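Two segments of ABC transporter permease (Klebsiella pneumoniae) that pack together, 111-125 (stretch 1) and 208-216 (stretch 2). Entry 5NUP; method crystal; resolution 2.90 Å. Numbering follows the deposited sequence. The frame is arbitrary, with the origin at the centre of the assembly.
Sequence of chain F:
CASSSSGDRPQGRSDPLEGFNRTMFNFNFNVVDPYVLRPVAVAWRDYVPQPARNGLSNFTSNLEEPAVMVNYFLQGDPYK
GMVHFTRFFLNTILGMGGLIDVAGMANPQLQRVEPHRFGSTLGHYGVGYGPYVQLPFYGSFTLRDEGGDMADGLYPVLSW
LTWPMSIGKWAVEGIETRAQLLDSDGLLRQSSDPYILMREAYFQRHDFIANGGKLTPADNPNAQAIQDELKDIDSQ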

# COMPACT_ATOMS: atom_id res chain seq x y z
N GLN F 111 7.00 23.89 -31.11
CA GLN F 111 5.95 24.74 -31.65
C GLN F 111 5.66 24.37 -33.09
O GLN F 111 6.54 23.94 -33.82
CB GLN F 111 6.38 26.20 -31.60
CG GLN F 111 7.02 26.49 -30.29
CD GLN F 111 6.30 27.49 -29.46
OE1 GLN F 111 5.72 28.45 -29.96
NE2 GLN F 111 6.33 27.27 -28.15
N ARG F 112 4.42 24.59 -33.50
CA ARG F 112 4.08 24.32 -34.88
C ARG F 112 4.86 25.28 -35.76
O ARG F 112 5.13 26.42 -35.36
CB ARG F 112 2.59 24.53 -35.14
CG ARG F 112 2.28 24.42 -36.62
CD ARG F 112 1.14 25.26 -37.06
NE ARG F 112 -0.06 24.46 -37.16
CZ ARG F 112 -1.27 24.97 -37.04
NH1 ARG F 112 -1.42 26.28 -36.84
NH2 ARG F 112 -2.33 24.19 -37.12
N VAL F 113 5.28 24.80 -36.92
CA VAL F 113 5.98 25.60 -37.91
C VAL F 113 5.45 25.15 -39.28
O VAL F 113 4.79 24.12 -39.38
CB VAL F 113 7.51 25.44 -37.70
CG1 VAL F 113 8.04 24.18 -38.35
CG2 VAL F 113 8.25 26.70 -38.11
N GLU F 114 5.70 25.98 -40.36
CA GLU F 114 5.03 25.63 -41.63
C GLU F 114 5.78 24.49 -42.31
O GLU F 114 7.02 24.43 -42.24
CB GLU F 114 4.86 26.85 -42.57
CG GLU F 114 4.12 26.47 -43.89
CD GLU F 114 3.18 27.53 -44.50
OE1 GLU F 114 2.75 28.46 -43.77
OE2 GLU F 114 2.77 27.38 -45.67
N PRO F 115 5.06 23.56 -42.95
CA PRO F 115 5.69 22.30 -43.37
C PRO F 115 6.82 22.47 -44.36
O PRO F 115 6.81 23.39 -45.19
CB PRO F 115 4.53 21.50 -43.99
CG PRO F 115 3.38 22.40 -44.03
CD PRO F 115 3.59 23.42 -42.97
N HIS F 116 7.80 21.57 -44.24
CA HIS F 116 8.85 21.34 -45.23
C HIS F 116 8.55 19.96 -45.82
O HIS F 116 8.70 18.95 -45.12
CB HIS F 116 10.25 21.37 -44.61
CG HIS F 116 10.74 22.73 -44.27
ND1 HIS F 116 9.97 23.66 -43.60
CD2 HIS F 116 11.93 23.33 -44.49
CE1 HIS F 116 10.67 24.77 -43.42
NE2 HIS F 116 11.86 24.60 -43.95
N ARG F 117 8.12 19.92 -47.07
CA ARG F 117 7.75 18.65 -47.69
C ARG F 117 8.56 18.38 -48.95
O ARG F 117 9.66 18.91 -49.11
CB ARG F 117 6.25 18.62 -47.97
CG ARG F 117 5.50 18.80 -46.68
CD ARG F 117 4.00 18.69 -46.81
NE ARG F 117 3.54 17.81 -47.87
CZ ARG F 117 2.28 17.81 -48.30
NH1 ARG F 117 1.90 17.02 -49.29
NH2 ARG F 117 1.39 18.63 -47.76
N PHE F 118 8.04 17.51 -49.83
CA PHE F 118 8.91 16.96 -50.85
C PHE F 118 9.32 18.02 -51.86
O PHE F 118 10.41 17.93 -52.44
CB PHE F 118 8.26 15.77 -51.56
CG PHE F 118 9.25 14.94 -52.33
CD1 PHE F 118 8.95 14.52 -53.62
CD2 PHE F 118 10.49 14.61 -51.78
CE1 PHE F 118 9.88 13.77 -54.35
CE2 PHE F 118 11.41 13.86 -52.48
CZ PHE F 118 11.11 13.43 -53.77
N GLY F 119 8.48 19.03 -52.08
CA GLY F 119 8.94 20.18 -52.83
C GLY F 119 10.17 20.81 -52.19
O GLY F 119 11.16 21.09 -52.87
N SER F 120 10.13 20.99 -50.87
CA SER F 120 11.26 21.54 -50.15
C SER F 120 12.54 20.75 -50.40
O SER F 120 13.61 21.33 -50.61
CB SER F 120 10.96 21.59 -48.66
OG SER F 120 11.75 22.57 -48.04
N THR F 121 12.46 19.42 -50.28
CA THR F 121 13.66 18.60 -50.46
C THR F 121 14.10 18.59 -51.92
O THR F 121 15.30 18.68 -52.20
CB THR F 121 13.42 17.20 -49.89
OG1 THR F 121 12.87 16.34 -50.89
CG2 THR F 121 12.47 17.29 -48.74
N LEU F 122 13.15 18.52 -52.86
CA LEU F 122 13.49 18.69 -54.27
C LEU F 122 14.24 20.00 -54.46
O LEU F 122 15.33 20.03 -55.05
CB LEU F 122 12.22 18.69 -55.15
CG LEU F 122 11.52 17.39 -55.57
CD1 LEU F 122 10.37 17.68 -56.52
CD2 LEU F 122 12.47 16.37 -56.17
N GLY F 123 13.69 21.08 -53.91
CA GLY F 123 14.35 22.37 -53.95
C GLY F 123 15.64 22.44 -53.15
O GLY F 123 16.54 23.20 -53.50
N HIS F 124 15.74 21.69 -52.07
CA HIS F 124 16.98 21.75 -51.31
C HIS F 124 18.11 21.02 -52.02
O HIS F 124 19.29 21.31 -51.76
CB HIS F 124 16.72 21.22 -49.88
CG HIS F 124 17.94 20.68 -49.21
ND1 HIS F 124 18.93 21.49 -48.70
CD2 HIS F 124 18.31 19.41 -48.91
CE1 HIS F 124 19.88 20.74 -48.15
NE2 HIS F 124 19.52 19.48 -48.26
N TYR F 125 17.78 20.13 -52.95
CA TYR F 125 18.77 19.52 -53.82
C TYR F 125 18.82 20.21 -55.18
O TYR F 125 19.47 19.69 -56.10
CB TYR F 125 18.44 18.03 -53.99
CG TYR F 125 18.66 17.23 -52.72
CD1 TYR F 125 17.90 16.09 -52.45
CD2 TYR F 125 19.63 17.62 -51.80
CE1 TYR F 125 18.09 15.38 -51.29
CE2 TYR F 125 19.84 16.90 -50.65
CZ TYR F 125 19.08 15.79 -50.40
OH TYR F 125 19.33 15.11 -49.24
N PHE F 208 12.59 30.41 -49.13
CA PHE F 208 13.03 30.37 -47.74
C PHE F 208 12.89 28.96 -47.16
O PHE F 208 13.71 28.56 -46.32
CB PHE F 208 12.24 31.37 -46.91
CG PHE F 208 12.71 31.49 -45.50
CD1 PHE F 208 13.95 32.02 -45.22
CD2 PHE F 208 11.90 31.06 -44.45
CE1 PHE F 208 14.39 32.13 -43.91
CE2 PHE F 208 12.33 31.17 -43.13
CZ PHE F 208 13.58 31.71 -42.86
N ILE F 209 11.89 28.20 -47.61
CA ILE F 209 11.62 26.88 -47.05
C ILE F 209 12.69 25.85 -47.44
O ILE F 209 12.95 24.92 -46.67
CB ILE F 209 10.18 26.46 -47.44
CG1 ILE F 209 9.18 26.84 -46.35
CG2 ILE F 209 10.06 24.98 -47.62
CD1 ILE F 209 9.31 28.26 -45.83
N ALA F 210 13.37 26.01 -48.59
CA ALA F 210 14.52 25.15 -48.92
C ALA F 210 15.75 25.64 -48.16
O ALA F 210 16.36 26.65 -48.53
CB ALA F 210 14.76 25.13 -50.42
N ASN F 211 16.10 24.92 -47.08
CA ASN F 211 17.10 25.30 -46.07
C ASN F 211 16.78 26.65 -45.47
O ASN F 211 16.99 27.69 -46.11
CB ASN F 211 18.57 25.28 -46.51
CG ASN F 211 18.96 24.02 -47.21
OD1 ASN F 211 18.47 22.94 -46.86
ND2 ASN F 211 19.92 24.12 -48.13
N GLY F 212 16.33 26.63 -44.22
CA GLY F 212 15.73 27.78 -43.61
C GLY F 212 14.30 27.42 -43.32
O GLY F 212 13.67 26.68 -44.08
N GLY F 213 13.77 27.91 -42.21
CA GLY F 213 12.45 27.50 -41.80
C GLY F 213 11.98 28.29 -40.61
O GLY F 213 12.55 28.20 -39.51
N LYS F 214 10.94 29.09 -40.82
CA LYS F 214 10.31 29.87 -39.77
C LYS F 214 8.83 29.94 -40.11
O LYS F 214 8.45 29.84 -41.28
CB LYS F 214 10.92 31.28 -39.67
N LEU F 215 8.00 30.11 -39.08
CA LEU F 215 6.57 30.23 -39.33
C LEU F 215 5.72 30.63 -38.13
O LEU F 215 6.21 31.21 -37.16
CB LEU F 215 6.01 28.91 -39.87
N THR F 216 4.43 30.31 -38.24
CA THR F 216 3.43 30.61 -37.23
C THR F 216 2.22 29.74 -37.53
O THR F 216 2.30 28.83 -38.37
CB THR F 216 3.06 32.09 -37.26

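The contact is anchored by one well-formed hydrogen bond. His116 NE2 donates to the carbonyl oxygen Gly212 O over 2.8 Å, with a nearly straight angle of 170° at the hydrogen. A loop carbonyl makes a good partner here because it can only accept, so the imidazole must carry its proton on NE2. The other ring nitrogen also faces a carbonyl, this time within its own stretch: His116 ND1 lies 3.3 Å from Glu114 O in a weak hydrogen bond. With both nitrogens assigned as donors, the ring ties its own backbone to that of the loop across from it.

A second polar link lies at the far end of the helix that spans 118-124. Asn211 ND2 donates to His124 ND1 at 2.9 Å, but the 118° angle makes the bond weak, and ND1 sits too close to a neighbour in the model for its position to be fully trusted. This pairing is best read as a supplement to the His116 anchor.

The backbone of stretch 2 explains how the anchor is reached. After the weakly bonded helical end near Ile209, the chain turns through Asn211, with a positive phi of 55°, into Gly212 at 116/144. Those angles call for glycine: a CB would be jammed against the preceding carbonyl and would also clash with Phe208 O. Gly213 carries a different constraint, from across the contact. Its CA lies 3.6 Å from His116 CE1, near the plane of the ring, and an ideal CB would come within 2.9 Å of that same CE1. The bare backbone leaves room for the histidine's edge.

Ile209 covers a face of the same ring. Its CG2 stands 4.0 Å from the centroid of the His116 ring, only 7° off the ring normal, a CH-pi contact that pairs an aliphatic methyl with the imidazole's pi surface. One histidine thus serves two purposes, polar at its edge and apolar over its face.

Against the C-terminal end of the stretch 1 helix, Ala210 of the loop points its CB toward stretch 1, and this small methyl rests 3.9 Å from both Gly123 C and His124 N. Here the backbones come close, with His124 CA 4.8 Å from Ala210 CA; a CB on Gly123 would be crowded chiefly by Gly119 O of its own helix.

At the other end, Val113 and Leu215 bring their CA atoms to 4.9 Å. Val113 CG2 meets Leu215 CB at 3.6 Å in an apolar contact, although the leucine is modelled no farther than CB. Beyond it, Arg112 CD approaches Thr216 O at 4.0 Å, while the guanidinium is hydrogen-bonded elsewhere in the structure.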